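Local coordinates for HmuY protein (Prevotella intermedia, PDB 6R2H) that probably binds heme as a hemophore-like HmuY homologue of a heme-acquisition system, captured here in its heme-free form, at residues I21-G26 and V183-K188. Sequence-based numbering, arbitrary orientation.
Sequences IDLETG and VSFDYK
Leu23 and Tyr187 approach to 8.4 Å between CA atoms, whereas Ile21 and Val183 stand 11.0 Å apart, a spacing too wide for strand pairing; 21-26, the end of strand 17-21 and the loop that follows it, therefore meets strand 181-190 through side chains and one side-chain-to-backbone bond. Tyr187 reaches across the gap, and its OH donates to Leu23 O at 3.2 Å. With a C=O...donor angle of 136° and a 22° tilt out of the carbonyl plane, the bond is rather long as well as bent. The phenol oxygen of Tyr187 also packs 3.5 Å from Gly26 CA; the positive phi there suits glycine. Leu23 adds an apolar contact to the same tyrosine: its CD2 sits over one face of the Tyr187 ring, 4.0 Å from the centroid and almost along the ring normal, a CH-pi contact. That methyl also meets the rim of the neighbouring ring, 3.9 Å from Phe185 CE1, and so bridges the two aromatics. Ile21 extends tip to tip toward Phe185, its CD1 4.0 Å from CE2. Both rings leave the strand with CG between the backbone N and carbonyl carbon, and both CB bonds point toward 21-26. The loop has internal ties as well: Gly26 N bonds to Asp22 O, and Asp22 OD1 accepts from Glu24 N at 3.0 Å. Outside the pair, Asp70 OD2 accepts from Leu23 N, while Phe8 and Phe170 pack against Phe185. The contact is buried packing between two antiparallel sheets of this HmuY-family fold: alternate residues of a strand in the large sheet send aromatic rings against the end of strand 17-21 and its connection to strand 28-32, which begins with an Asx turn at Asp22.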
ATOM      1  N   ILE A  21      -3.926  -8.541   1.624  1.00 33.83           N
ATOM      2  CA  ILE A  21      -4.606  -9.278   0.565  1.00 30.91           C
ATOM      3  C   ILE A  21      -3.836 -10.534   0.187  1.00 28.65           C
ATOM      4  O   ILE A  21      -2.663 -10.463  -0.159  1.00 30.20           O
ATOM      5  CB  ILE A  21      -4.868  -8.394  -0.661  1.00 28.53           C
ATOM      6  CG1 ILE A  21      -5.572  -7.105  -0.235  1.00 28.81           C
ATOM      7  CG2 ILE A  21      -5.669  -9.167  -1.703  1.00 26.20           C
ATOM      8  CD1 ILE A  21      -5.531  -5.999  -1.247  1.00 28.08           C
ATOM      9  N   ASP A  22      -4.531 -11.671   0.242  1.00 28.18           N
ATOM     10  CA  ASP A  22      -4.044 -12.920  -0.323  1.00 29.46           C
ATOM     11  C   ASP A  22      -4.460 -12.963  -1.788  1.00 30.26           C
ATOM     12  O   ASP A  22      -5.639 -13.128  -2.092  1.00 31.86           O
ATOM     13  CB  ASP A  22      -4.629 -14.123   0.416  1.00 26.70           C
ATOM     14  CG  ASP A  22      -4.142 -15.458  -0.111  1.00 28.84           C
ATOM     15  OD1 ASP A  22      -3.531 -15.491  -1.199  1.00 29.32           O
ATOM     16  OD2 ASP A  22      -4.348 -16.461   0.606  1.00 28.42           O
ATOM     17  N   LEU A  23      -3.495 -12.822  -2.698  1.00 31.28           N
ATOM     18  CA  LEU A  23      -3.847 -12.648  -4.101  1.00 32.52           C
ATOM     19  C   LEU A  23      -4.396 -13.954  -4.677  1.00 37.98           C
ATOM     20  O   LEU A  23      -5.233 -13.932  -5.577  1.00 42.35           O
ATOM     21  CB  LEU A  23      -2.649 -12.102  -4.883  1.00 28.28           C
ATOM     22  CG  LEU A  23      -2.428 -10.588  -4.756  1.00 26.22           C
ATOM     23  CD1 LEU A  23      -1.211 -10.147  -5.540  1.00 25.83           C
ATOM     24  CD2 LEU A  23      -3.648  -9.769  -5.186  1.00 23.81           C
ATOM     25  N   GLU A  24      -3.945 -15.082  -4.107  1.00 39.19           N
ATOM     26  CA  GLU A  24      -4.316 -16.409  -4.575  1.00 41.52           C
ATOM     27  C   GLU A  24      -5.809 -16.660  -4.354  1.00 41.47           C
ATOM     28  O   GLU A  24      -6.473 -17.190  -5.231  1.00 41.57           O
ATOM     29  CB  GLU A  24      -3.434 -17.460  -3.896  1.00 43.57           C
ATOM     30  CG  GLU A  24      -3.595 -18.863  -4.451  1.00 45.37           C
ATOM     31  CD  GLU A  24      -2.638 -19.867  -3.822  1.00 50.04           C
ATOM     32  OE1 GLU A  24      -2.154 -19.604  -2.697  1.00 50.92           O
ATOM     33  OE2 GLU A  24      -2.363 -20.903  -4.460  1.00 52.05           O
ATOM     34  N   THR A  25      -6.337 -16.243  -3.198  1.00 41.18           N
ATOM     35  CA  THR A  25      -7.694 -16.561  -2.785  1.00 38.68           C
ATOM     36  C   THR A  25      -8.622 -15.361  -2.973  1.00 39.68           C
ATOM     37  O   THR A  25      -9.845 -15.521  -2.976  1.00 41.34           O
ATOM     38  CB  THR A  25      -7.729 -17.018  -1.322  1.00 36.78           C
ATOM     39  OG1 THR A  25      -7.444 -15.913  -0.459  1.00 36.36           O
ATOM     40  CG2 THR A  25      -6.789 -18.174  -1.052  1.00 32.52           C
ATOM     41  N   GLY A  26      -8.036 -14.163  -3.104  1.00 39.37           N
ATOM     42  CA  GLY A  26      -8.815 -12.950  -3.277  1.00 39.71           C
ATOM     43  C   GLY A  26      -9.391 -12.426  -1.964  1.00 42.29           C
ATOM     44  O   GLY A  26     -10.120 -11.431  -1.969  1.00 39.56           O
ATOM     45  N   VAL A 183      -9.467   0.936  -2.353  1.00 36.57           N
ATOM     46  CA  VAL A 183      -8.474   0.278  -3.183  1.00 34.22           C
ATOM     47  C   VAL A 183      -9.246  -0.712  -4.050  1.00 36.08           C
ATOM     48  O   VAL A 183      -9.986  -1.545  -3.522  1.00 39.99           O
ATOM     49  CB  VAL A 183      -7.387  -0.423  -2.338  1.00 34.79           C
ATOM     50  CG1 VAL A 183      -6.564  -1.434  -3.134  1.00 33.67           C
ATOM     51  CG2 VAL A 183      -6.475   0.541  -1.580  1.00 32.55           C
ATOM     52  N   SER A 184      -9.096  -0.580  -5.374  1.00 35.60           N
ATOM     53  CA  SER A 184      -9.751  -1.434  -6.352  1.00 35.47           C
ATOM     54  C   SER A 184      -8.770  -1.751  -7.480  1.00 37.42           C
ATOM     55  O   SER A 184      -8.099  -0.840  -7.954  1.00 41.17           O
ATOM     56  CB  SER A 184     -10.949  -0.738  -6.891  1.00 36.77           C
ATOM     57  OG  SER A 184     -11.741  -1.637  -7.635  1.00 42.38           O
ATOM     58  N   PHE A 185      -8.663  -3.027  -7.887  1.00 35.14           N
ATOM     59  CA  PHE A 185      -7.807  -3.404  -9.006  1.00 34.25           C
ATOM     60  C   PHE A 185      -8.244  -4.724  -9.630  1.00 33.65           C
ATOM     61  O   PHE A 185      -8.974  -5.503  -9.023  1.00 34.88           O
ATOM     62  CB  PHE A 185      -6.340  -3.523  -8.582  1.00 36.01           C
ATOM     63  CG  PHE A 185      -6.064  -4.442  -7.413  1.00 35.21           C
ATOM     64  CD1 PHE A 185      -5.849  -5.804  -7.610  1.00 34.61           C
ATOM     65  CD2 PHE A 185      -5.998  -3.941  -6.120  1.00 32.28           C
ATOM     66  CE1 PHE A 185      -5.574  -6.652  -6.545  1.00 33.88           C
ATOM     67  CE2 PHE A 185      -5.724  -4.787  -5.055  1.00 33.10           C
ATOM     68  CZ  PHE A 185      -5.507  -6.138  -5.269  1.00 34.10           C
ATOM     69  N   ASP A 186      -7.774  -4.956 -10.858  1.00 33.00           N
ATOM     70  CA  ASP A 186      -7.863  -6.253 -11.509  1.00 32.18           C
ATOM     71  C   ASP A 186      -6.467  -6.848 -11.550  1.00 31.37           C
ATOM     72  O   ASP A 186      -5.486  -6.099 -11.537  1.00 30.22           O
ATOM     73  CB  ASP A 186      -8.390  -6.144 -12.939  1.00 34.57           C
ATOM     74  CG  ASP A 186      -9.750  -5.479 -13.028  1.00 36.94           C
ATOM     75  OD1 ASP A 186     -10.575  -5.715 -12.125  1.00 38.79           O
ATOM     76  OD2 ASP A 186      -9.963  -4.713 -13.983  1.00 41.19           O
ATOM     77  N   TYR A 187      -6.398  -8.185 -11.609  1.00 29.61           N
ATOM     78  CA  TYR A 187      -5.109  -8.843 -11.526  1.00 31.22           C
ATOM     79  C   TYR A 187      -5.138 -10.270 -12.067  1.00 32.31           C
ATOM     80  O   TYR A 187      -6.177 -10.921 -12.110  1.00 32.16           O
ATOM     81  CB  TYR A 187      -4.634  -8.894 -10.076  1.00 30.33           C
ATOM     82  CG  TYR A 187      -5.439  -9.756  -9.136  1.00 31.28           C
ATOM     83  CD1 TYR A 187      -6.606  -9.276  -8.566  1.00 30.69           C
ATOM     84  CD2 TYR A 187      -5.005 -11.026  -8.767  1.00 31.49           C
ATOM     85  CE1 TYR A 187      -7.329 -10.037  -7.665  1.00 30.93           C
ATOM     86  CE2 TYR A 187      -5.718 -11.802  -7.867  1.00 31.70           C
ATOM     87  CZ  TYR A 187      -6.887 -11.302  -7.314  1.00 32.05           C
ATOM     88  OH  TYR A 187      -7.618 -12.042  -6.426  1.00 32.61           O
ATOM     89  N   LYS A 188      -3.953 -10.746 -12.439  1.00 34.14           N
ATOM     90  CA  LYS A 188      -3.770 -12.137 -12.782  1.00 36.79           C
ATOM     91  C   LYS A 188      -2.762 -12.690 -11.791  1.00 38.06           C
ATOM     92  O   LYS A 188      -1.744 -12.056 -11.530  1.00 40.14           O
ATOM     93  CB  LYS A 188      -3.232 -12.281 -14.208  1.00 39.18           C
ATOM     94  CG  LYS A 188      -4.154 -11.788 -15.316  1.00 42.94           C
ATOM     95  CD  LYS A 188      -3.597 -12.088 -16.703  1.00 41.98           C
ATOM     96  CE  LYS A 188      -4.429 -11.511 -17.826  1.00 41.50           C
ATOM     97  NZ  LYS A 188      -3.784 -11.706 -19.144  1.00 37.64           N
TER